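Local coordinates for protein putative thioesterase (Novosphingobium aromaticivorans, PDB 3CJY) that is a putative acyl-CoA thioesterase of the hotdog superfamily that binds calcium and probably hydrolyses acyl-CoA thioesters, at residues 216-228 / 234-246. Sequence-based numbering, arbitrary orientation.
Sequences APGWCLCDMIIPS and AQGQVTLWDQSGR
Trp241 lays the CD1 corner of its indole beside Leu221, with CD1 3.7 Å from Leu221 CD2, while Thr239 CG2 lies over the rim of one ring face. CG anti to the carbonyl carbon (chi1 -42°) carries the indole toward the neighbouring strand, and NE1 gives a hydrogen bond of 3.0 Å to Asp223 OD2. The acceptor lies close to the ring plane and uses its anti lone pair; Asp223 OD1 forms a salt bridge with Arg165. Cutting Trp241 back to an alanine is likely to leave Asp223 OD2 without its indole donor and to open a gap beside Leu221. On the opposite face of this antiparallel hotdog-fold hairpin, CG of selenomethionine Met224 packs 3.6 Å from Val238 CG2, Leu240 meets Cys220 and Cys222, and Met224 touches helix 188-196. Backbone pairs Leu221-Trp241, Asp223-Thr239 and Ile225-Gln237 are hydrogen-bonded. Near the turn, Gln243 OE1 stands 3.5 Å from Trp219 CD1 at the indole edge, Gln243 NE2 bonds Gln126 OE1, and two waters link Trp219 to Gln243. At the far end Gln237 NE2 donates to Gln235 OE1, which also bonds Thr250 of the second subunit. The hairpin thus sets an apolar face against one whose buried carboxylate Arg165 probably keeps ionised.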
# COMPACT_ATOMS: atom_id res chain seq x y z
N ALA A 216 11.00 -20.80 -4.85
CA ALA A 216 10.71 -21.98 -5.66
C ALA A 216 9.28 -22.43 -5.34
O ALA A 216 8.66 -21.98 -4.36
CB ALA A 216 11.73 -23.10 -5.30
N PRO A 217 8.73 -23.36 -6.13
CA PRO A 217 7.38 -23.88 -5.82
C PRO A 217 7.26 -24.43 -4.41
O PRO A 217 8.18 -25.03 -3.85
CB PRO A 217 7.17 -24.99 -6.88
CG PRO A 217 8.14 -24.64 -7.99
CD PRO A 217 9.30 -24.00 -7.31
N GLY A 218 6.08 -24.21 -3.85
CA GLY A 218 5.74 -24.71 -2.54
C GLY A 218 4.66 -23.94 -1.83
O GLY A 218 3.92 -23.19 -2.43
N TRP A 219 4.57 -24.24 -0.56
CA TRP A 219 3.62 -23.62 0.34
C TRP A 219 3.99 -22.18 0.66
O TRP A 219 5.17 -21.83 0.79
CB TRP A 219 3.53 -24.38 1.65
CG TRP A 219 2.90 -25.71 1.53
CD1 TRP A 219 3.51 -26.91 1.50
CD2 TRP A 219 1.49 -25.96 1.41
NE1 TRP A 219 2.56 -27.93 1.36
CE2 TRP A 219 1.32 -27.36 1.30
CE3 TRP A 219 0.35 -25.13 1.38
CZ2 TRP A 219 0.06 -27.95 1.21
CZ3 TRP A 219 -0.88 -25.71 1.24
CH2 TRP A 219 -1.03 -27.11 1.16
N CYS A 220 2.96 -21.38 0.74
CA CYS A 220 3.10 -19.97 1.12
C CYS A 220 2.22 -19.71 2.35
O CYS A 220 1.03 -20.10 2.35
CB CYS A 220 2.69 -19.11 -0.06
SG CYS A 220 2.64 -17.33 0.33
N LEU A 221 2.79 -19.14 3.41
CA LEU A 221 2.00 -18.72 4.56
C LEU A 221 1.44 -17.33 4.20
O LEU A 221 2.20 -16.36 4.06
CB LEU A 221 2.81 -18.65 5.83
CG LEU A 221 1.98 -18.28 7.04
CD1 LEU A 221 0.82 -19.25 7.29
CD2 LEU A 221 2.90 -18.14 8.25
N CYS A 222 0.11 -17.28 4.14
CA CYS A 222 -0.68 -16.09 3.80
C CYS A 222 -1.19 -15.58 5.16
O CYS A 222 -2.16 -16.07 5.74
CB CYS A 222 -1.79 -16.44 2.82
SG CYS A 222 -2.89 -15.06 2.48
N ASP A 223 -0.47 -14.59 5.67
CA ASP A 223 -0.62 -14.08 7.03
C ASP A 223 -1.26 -12.70 7.04
O ASP A 223 -0.59 -11.71 6.80
CB ASP A 223 0.84 -14.07 7.57
CG ASP A 223 0.97 -13.65 9.02
OD1 ASP A 223 -0.03 -13.58 9.73
OD2 ASP A 223 2.14 -13.39 9.41
N MSE A 224 -2.56 -12.68 7.33
CA MSE A 224 -3.45 -11.53 7.18
C MSE A 224 -4.04 -10.97 8.43
O MSE A 224 -4.30 -11.66 9.42
CB MSE A 224 -4.64 -11.95 6.27
CG MSE A 224 -4.23 -12.44 4.90
SE MSE A 224 -5.59 -13.01 3.70
CE MSE A 224 -5.97 -14.68 4.56
N ILE A 225 -4.26 -9.66 8.37
CA ILE A 225 -4.98 -8.97 9.43
C ILE A 225 -5.95 -7.96 8.83
O ILE A 225 -5.63 -7.27 7.84
CB ILE A 225 -4.00 -8.28 10.47
CG1 ILE A 225 -4.77 -7.72 11.66
CG2 ILE A 225 -3.20 -7.17 9.76
CD1 ILE A 225 -3.90 -7.35 12.87
N ILE A 226 -7.12 -7.86 9.43
CA ILE A 226 -8.08 -6.76 9.14
C ILE A 226 -8.11 -5.96 10.44
O ILE A 226 -8.70 -6.36 11.43
CB ILE A 226 -9.53 -7.28 8.85
CG1 ILE A 226 -9.54 -8.29 7.71
CG2 ILE A 226 -10.40 -6.11 8.55
CD1 ILE A 226 -9.07 -7.73 6.36
N PRO A 227 -7.40 -4.81 10.47
CA PRO A 227 -7.28 -4.15 11.76
C PRO A 227 -8.43 -3.22 12.15
O PRO A 227 -8.66 -2.97 13.34
CB PRO A 227 -5.98 -3.33 11.59
CG PRO A 227 -5.99 -2.96 10.17
CD PRO A 227 -6.51 -4.22 9.47
N SER A 228 -9.13 -2.72 11.17
CA SER A 228 -10.16 -1.74 11.39
C SER A 228 -11.08 -1.52 10.16
O SER A 228 -10.79 -1.88 9.01
CB SER A 228 -9.50 -0.42 11.75
OG SER A 228 -8.74 -0.01 10.62
N ALA A 234 -13.32 -1.03 4.90
CA ALA A 234 -12.33 -1.71 5.73
C ALA A 234 -10.99 -1.75 5.04
O ALA A 234 -10.87 -1.46 3.90
CB ALA A 234 -12.76 -3.12 6.07
N GLN A 235 -9.98 -2.11 5.80
CA GLN A 235 -8.64 -2.27 5.25
C GLN A 235 -8.03 -3.54 5.81
O GLN A 235 -8.44 -4.05 6.83
CB GLN A 235 -7.76 -1.10 5.58
CG GLN A 235 -7.61 -0.82 7.08
CD GLN A 235 -6.54 0.22 7.32
OE1 GLN A 235 -5.38 -0.04 7.03
NE2 GLN A 235 -6.93 1.41 7.79
N GLY A 236 -7.06 -4.04 5.06
CA GLY A 236 -6.31 -5.23 5.41
C GLY A 236 -4.88 -5.16 4.93
O GLY A 236 -4.54 -4.49 3.96
N GLN A 237 -4.06 -5.92 5.64
CA GLN A 237 -2.66 -6.11 5.36
C GLN A 237 -2.34 -7.60 5.39
O GLN A 237 -2.91 -8.39 6.18
CB GLN A 237 -1.82 -5.39 6.39
CG GLN A 237 -1.91 -3.85 6.28
CD GLN A 237 -3.12 -3.28 6.93
OE1 GLN A 237 -3.45 -3.68 8.03
NE2 GLN A 237 -3.78 -2.32 6.28
N VAL A 238 -1.37 -7.94 4.57
CA VAL A 238 -0.91 -9.35 4.40
C VAL A 238 0.60 -9.44 4.24
O VAL A 238 1.23 -8.55 3.64
CB VAL A 238 -1.59 -10.05 3.19
CG1 VAL A 238 -1.32 -9.30 1.86
CG2 VAL A 238 -1.22 -11.51 3.09
N THR A 239 1.16 -10.47 4.85
CA THR A 239 2.57 -10.84 4.67
C THR A 239 2.53 -12.26 4.11
O THR A 239 1.76 -13.11 4.57
CB THR A 239 3.38 -10.80 5.97
OG1 THR A 239 3.34 -9.49 6.55
CG2 THR A 239 4.84 -11.20 5.76
N LEU A 240 3.33 -12.44 3.07
CA LEU A 240 3.51 -13.70 2.38
C LEU A 240 4.90 -14.25 2.70
O LEU A 240 5.94 -13.63 2.39
CB LEU A 240 3.33 -13.54 0.88
CG LEU A 240 1.96 -12.98 0.44
CD1 LEU A 240 1.95 -12.80 -1.10
CD2 LEU A 240 0.83 -13.92 0.87
N TRP A 241 4.90 -15.40 3.37
CA TRP A 241 6.11 -16.10 3.71
C TRP A 241 6.25 -17.41 2.97
O TRP A 241 5.24 -18.04 2.57
CB TRP A 241 6.13 -16.44 5.21
CG TRP A 241 5.65 -15.40 6.16
CD1 TRP A 241 4.35 -15.16 6.52
CD2 TRP A 241 6.47 -14.54 6.99
NE1 TRP A 241 4.30 -14.16 7.47
CE2 TRP A 241 5.59 -13.77 7.77
CE3 TRP A 241 7.86 -14.30 7.09
CZ2 TRP A 241 6.05 -12.80 8.67
CZ3 TRP A 241 8.30 -13.34 8.01
CH2 TRP A 241 7.40 -12.59 8.75
N ASP A 242 7.49 -17.90 2.83
CA ASP A 242 7.67 -19.27 2.35
C ASP A 242 7.45 -20.25 3.49
O ASP A 242 7.04 -19.87 4.59
CB ASP A 242 8.98 -19.53 1.61
CG ASP A 242 10.20 -19.48 2.48
OD1 ASP A 242 10.08 -19.32 3.71
OD2 ASP A 242 11.30 -19.63 1.88
N GLN A 243 7.77 -21.51 3.27
CA GLN A 243 7.50 -22.51 4.32
C GLN A 243 8.55 -22.51 5.45
O GLN A 243 8.38 -23.11 6.50
CB GLN A 243 7.38 -23.92 3.69
CG GLN A 243 6.90 -24.99 4.66
CD GLN A 243 6.80 -26.38 4.03
OE1 GLN A 243 6.70 -26.52 2.83
NE2 GLN A 243 6.84 -27.42 4.87
N SER A 244 9.62 -21.77 5.22
CA SER A 244 10.76 -21.73 6.12
C SER A 244 10.97 -20.44 6.86
O SER A 244 12.05 -20.23 7.42
CB SER A 244 12.04 -22.03 5.31
OG SER A 244 11.90 -23.27 4.66
N GLY A 245 9.99 -19.56 6.82
CA GLY A 245 10.06 -18.33 7.56
C GLY A 245 10.67 -17.15 6.84
O GLY A 245 10.88 -16.10 7.48
N ARG A 246 10.88 -17.27 5.53
CA ARG A 246 11.44 -16.13 4.76
C ARG A 246 10.30 -15.31 4.24
O ARG A 246 9.31 -15.86 3.71
CB ARG A 246 12.33 -16.60 3.64
CG ARG A 246 12.90 -15.43 2.79
CD ARG A 246 14.03 -15.83 1.82
NE ARG A 246 13.65 -16.84 0.86
CZ ARG A 246 13.25 -16.61 -0.39
NH1 ARG A 246 13.16 -15.39 -0.84
NH2 ARG A 246 12.92 -17.64 -1.18
O HOH W 1 7.75 -22.49 0.31
O HOH W 2 7.11 -25.31 0.38